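Local coordinates for transcriptional regulator (Mesorhizobium loti, PDB 3BHQ), which probably binds regulatory DNA as a transcription factor of the TetR family, with an N-terminal helix-turn-helix domain and a C-terminal helical domain, at residues A23-I26 / G32-M35; N72-S77 / A96-A101. One frame throughout, in Å; residues are numbered along the deposited sequence. Where two conformers were deposited one is given.

Interaction 1: A23-I26 / G32-M35; sequences AAFI and GTSM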
# COMPACT_ATOMS: atom_id res chain seq x y z
N ALA A 23 -3.04 17.21 13.77
CA ALA A 23 -4.40 16.85 14.22
C ALA A 23 -5.48 17.47 13.33
O ALA A 23 -6.48 16.83 12.99
CB ALA A 23 -4.59 17.25 15.69
N ALA A 24 -5.29 18.75 12.98
CA ALA A 24 -6.27 19.50 12.15
C ALA A 24 -6.42 18.90 10.76
O ALA A 24 -7.54 18.67 10.29
CB ALA A 24 -5.88 21.01 12.06
N PHE A 25 -5.29 18.65 10.09
CA PHE A 25 -5.33 17.99 8.79
C PHE A 25 -5.98 16.61 8.84
O PHE A 25 -6.81 16.31 7.99
CB PHE A 25 -3.93 17.89 8.14
CG PHE A 25 -3.33 19.20 7.72
CD1 PHE A 25 -4.07 20.12 6.97
CD2 PHE A 25 -1.99 19.50 8.00
CE1 PHE A 25 -3.51 21.32 6.57
CE2 PHE A 25 -1.41 20.71 7.58
CZ PHE A 25 -2.18 21.62 6.86
N ILE A 26 -5.65 15.81 9.85
CA ILE A 26 -6.28 14.47 10.00
C ILE A 26 -7.78 14.58 10.23
O ILE A 26 -8.57 13.89 9.59
CB ILE A 26 -5.59 13.65 11.10
CG1 ILE A 26 -4.20 13.22 10.60
CG2 ILE A 26 -6.47 12.42 11.52
CD1 ILE A 26 -3.28 12.58 11.62
N GLY A 32 -10.39 21.61 4.73
CA GLY A 32 -11.26 21.85 5.88
C GLY A 32 -10.65 22.63 7.02
O GLY A 32 -11.34 22.89 8.01
N THR A 33 -9.36 22.96 6.92
CA THR A 33 -8.68 23.74 7.96
C THR A 33 -7.96 24.92 7.34
O THR A 33 -8.01 25.14 6.13
CB THR A 33 -7.77 22.85 8.86
OG1 THR A 33 -7.34 23.60 10.01
CG2 THR A 33 -6.55 22.33 8.10
N SER A 34 -7.35 25.72 8.20
CA SER A 34 -6.68 26.92 7.78
C SER A 34 -5.54 27.29 8.71
O SER A 34 -5.45 26.80 9.84
CB SER A 34 -7.68 28.08 7.75
OG SER A 34 -8.18 28.35 9.04
N MSE A 35 -4.70 28.18 8.23
CA MSE A 35 -3.58 28.69 9.04
C MSE A 35 -4.10 29.34 10.32
O MSE A 35 -3.52 29.15 11.39
CB MSE A 35 -2.76 29.70 8.24
CG MSE A 35 -2.04 29.09 7.04
SE MSE A 35 -0.45 28.11 7.56
CE MSE A 35 0.75 29.64 7.59
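T33 reaches from the loop after helix 9-28 back onto that helix and fits against A24 and F25. CB of T33 lies 4.1 Å from CB of A24, and from there the side chain forks. The OG1 branch stays near A24, with OG1 of T33 3.6 Å from the methyl CB of A24. This is a van der Waals touch, not a hydrogen bond. The CG2 branch goes to the phenyl ring of F25. CG2 of T33 comes obliquely to the ring, 3.5 Å from CD1 of F25. CG2 of T33 is almost as near to CE1 of F25, at 3.6 Å, so the methyl spans one ring bond. The torsion of T33 sets this division: OG1 is trans to the backbone N (chi1 -169°), which leaves CG2 between N and the carbonyl carbon and aimed at the ring. F25 starts out pointing away from the loop. Its chi1 of -68° swings the ring back, and the two side chains meet at about a right angle.

I38 of helix 35-42 touches A24, F25 and T33. F60 stacks on the ring of F25, and K56 NZ hydrogen-bonds to the carbonyl O of T33. The next residue, S34, is the N-cap of helix 35-42, where the predicted helix-turn-helix begins. The contact packs the loop between helices 9-28 and 35-42 against the end part of helix 9-28, in a TetR-type DNA-binding domain. No hydrogen bond joins the two segments. Their buried fit of methyls, a ring and one hydroxyl oxygen depends on shape rather than on charge.

Interaction 2: N72-S77 / A96-A101; sequences NDIIES and ARRLIA
I75 and L99 meet methyl to methyl where helix 56-83 passes helix 88-103. CD1 of I75 lies 3.4 Å from CD2 of L99, tighter than usual for two carbons. The two side chains cross at about a right angle. Neither CB points straight at the other helix; the outer atoms make the touch. In I75 a chi2 of -47° folds CD1 over toward L99.

Beside this pair, I74 meets R98, which was modelled in two conformers. In the conformer given, the methyl CG2 of I74 lies 3.7 Å from NH1 of R98 and reaches the guanidinium obliquely. There the arginine chain bends at chi2 and chi3. This touch is tentative.

Further out, L99 also touches F167 and L170 of helix 159-181. N72 ND2 hydrogen-bonds to the carbonyl O of A68 and of G133. R97 turns elsewhere and forms a salt bridge with D196 of helix 188-206.

The contact joins helix 56-83 to helix 88-103 in the helical bundle. No hydrogen bond crosses it. Its inner half is purely apolar, while its outer half, in that R98 conformer, lays a methyl against an exposed charged group, so polarity rises toward the surface.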
# COMPACT_ATOMS: atom_id res chain seq x y z
N ASN A 72 10.44 6.95 12.47
CA ASN A 72 11.78 6.41 12.33
C ASN A 72 12.59 6.36 13.61
O ASN A 72 13.39 5.44 13.76
CB ASN A 72 12.51 7.04 11.16
CG ASN A 72 12.14 6.39 9.87
OD1 ASN A 72 12.70 5.33 9.54
ND2 ASN A 72 11.18 6.97 9.13
N ASP A 73 12.37 7.30 14.53
CA ASP A 73 13.05 7.25 15.85
C ASP A 73 12.61 5.99 16.59
O ASP A 73 13.45 5.31 17.20
CB ASP A 73 12.78 8.49 16.70
CG ASP A 73 13.45 9.75 16.16
OD1 ASP A 73 14.32 9.65 15.29
OD2 ASP A 73 13.09 10.85 16.63
N ILE A 74 11.32 5.67 16.50
CA ILE A 74 10.78 4.45 17.13
C ILE A 74 11.36 3.20 16.47
O ILE A 74 11.82 2.29 17.18
CB ILE A 74 9.21 4.38 17.14
CG1 ILE A 74 8.63 5.56 17.91
CG2 ILE A 74 8.76 3.06 17.81
CD1 ILE A 74 7.11 5.66 17.86
N ILE A 75 11.39 3.16 15.14
CA ILE A 75 11.96 2.02 14.40
C ILE A 75 13.44 1.82 14.76
O ILE A 75 13.88 0.68 14.97
CB ILE A 75 11.77 2.12 12.86
CG1 ILE A 75 10.28 2.22 12.46
CG2 ILE A 75 12.42 0.95 12.15
CD1 ILE A 75 9.36 1.26 13.10
N GLU A 76 14.20 2.91 14.85
CA GLU A 76 15.62 2.81 15.28
C GLU A 76 15.79 2.16 16.66
O GLU A 76 16.72 1.37 16.86
CB GLU A 76 16.33 4.16 15.25
CG GLU A 76 16.67 4.66 13.85
CD GLU A 76 17.46 5.97 13.82
OE1 GLU A 76 17.55 6.68 14.85
OE2 GLU A 76 18.00 6.29 12.73
N SER A 77 14.92 2.50 17.61
CA SER A 77 15.00 1.92 18.96
C SER A 77 14.73 0.42 18.94
O SER A 77 15.44 -0.34 19.58
CB SER A 77 14.05 2.61 19.94
OG SER A 77 12.70 2.46 19.55
N ALA A 96 8.89 -7.57 14.91
CA ALA A 96 7.69 -7.64 14.04
C ALA A 96 6.44 -7.18 14.75
O ALA A 96 5.62 -6.42 14.19
CB ALA A 96 7.47 -9.03 13.51
N ARG A 97 6.26 -7.61 15.99
CA ARG A 97 5.11 -7.19 16.80
C ARG A 97 5.10 -5.67 17.03
O ARG A 97 4.04 -5.04 16.91
CB ARG A 97 5.07 -7.95 18.13
CG ARG A 97 4.80 -9.43 17.98
CD ARG A 97 5.09 -10.15 19.28
NE ARG A 97 4.99 -11.61 19.19
CZ ARG A 97 5.04 -12.43 20.25
NH1 ARG A 97 5.13 -11.95 21.50
NH2 ARG A 97 4.95 -13.74 20.09
N ARG A 98 6.27 -5.08 17.30
CA ARG A 98 6.37 -3.62 17.49
C ARG A 98 6.13 -2.87 16.18
O ARG A 98 5.46 -1.83 16.18
CB ARG A 98 7.73 -3.20 18.07
CG ARG A 98 8.00 -3.69 19.48
CD ARG A 98 7.17 -2.94 20.56
NE ARG A 98 7.55 -1.53 20.69
CZ ARG A 98 6.90 -0.45 20.23
NH1 ARG A 98 7.42 0.75 20.44
NH2 ARG A 98 5.73 -0.55 19.57
N LEU A 99 6.67 -3.39 15.06
CA LEU A 99 6.47 -2.76 13.73
C LEU A 99 5.01 -2.70 13.37
O LEU A 99 4.53 -1.66 12.88
CB LEU A 99 7.22 -3.50 12.61
CG LEU A 99 8.75 -3.50 12.61
CD1 LEU A 99 9.24 -4.41 11.47
CD2 LEU A 99 9.32 -2.08 12.48
N ILE A 100 4.29 -3.80 13.57
CA ILE A 100 2.84 -3.84 13.32
C ILE A 100 2.12 -2.80 14.15
O ILE A 100 1.34 -2.03 13.64
CB ILE A 100 2.19 -5.21 13.67
CG1 ILE A 100 2.59 -6.23 12.62
CG2 ILE A 100 0.63 -5.10 13.74
CD1 ILE A 100 2.10 -7.63 12.91
N ALA A 101 2.41 -2.75 15.45
CA ALA A 101 1.73 -1.79 16.35
C ALA A 101 1.98 -0.33 15.97
O ALA A 101 1.06 0.49 15.97
CB ALA A 101 2.13 -2.04 17.80

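In the fold
The two contacts follow one another along the chain, with centres about 27 Å apart and nearest atoms about 14 Å apart. Interaction 1 is wholly buried, although it lies about 20 Å from the centre of the chain, in the DNA-binding domain. Interaction 2 lies closer in, about 8 Å from that centre, yet is only partly buried. Both bury a similar, small area, and neither has a hydrogen bond across it. Interaction 1 sets a loop against a helix and involves an aromatic ring; interaction 2 sets helix against helix through aliphatic chains and one arginine. Helix 56-83 is common to their surroundings: K56 and F60 near its start meet interaction 1, while 72-77 belongs to interaction 2.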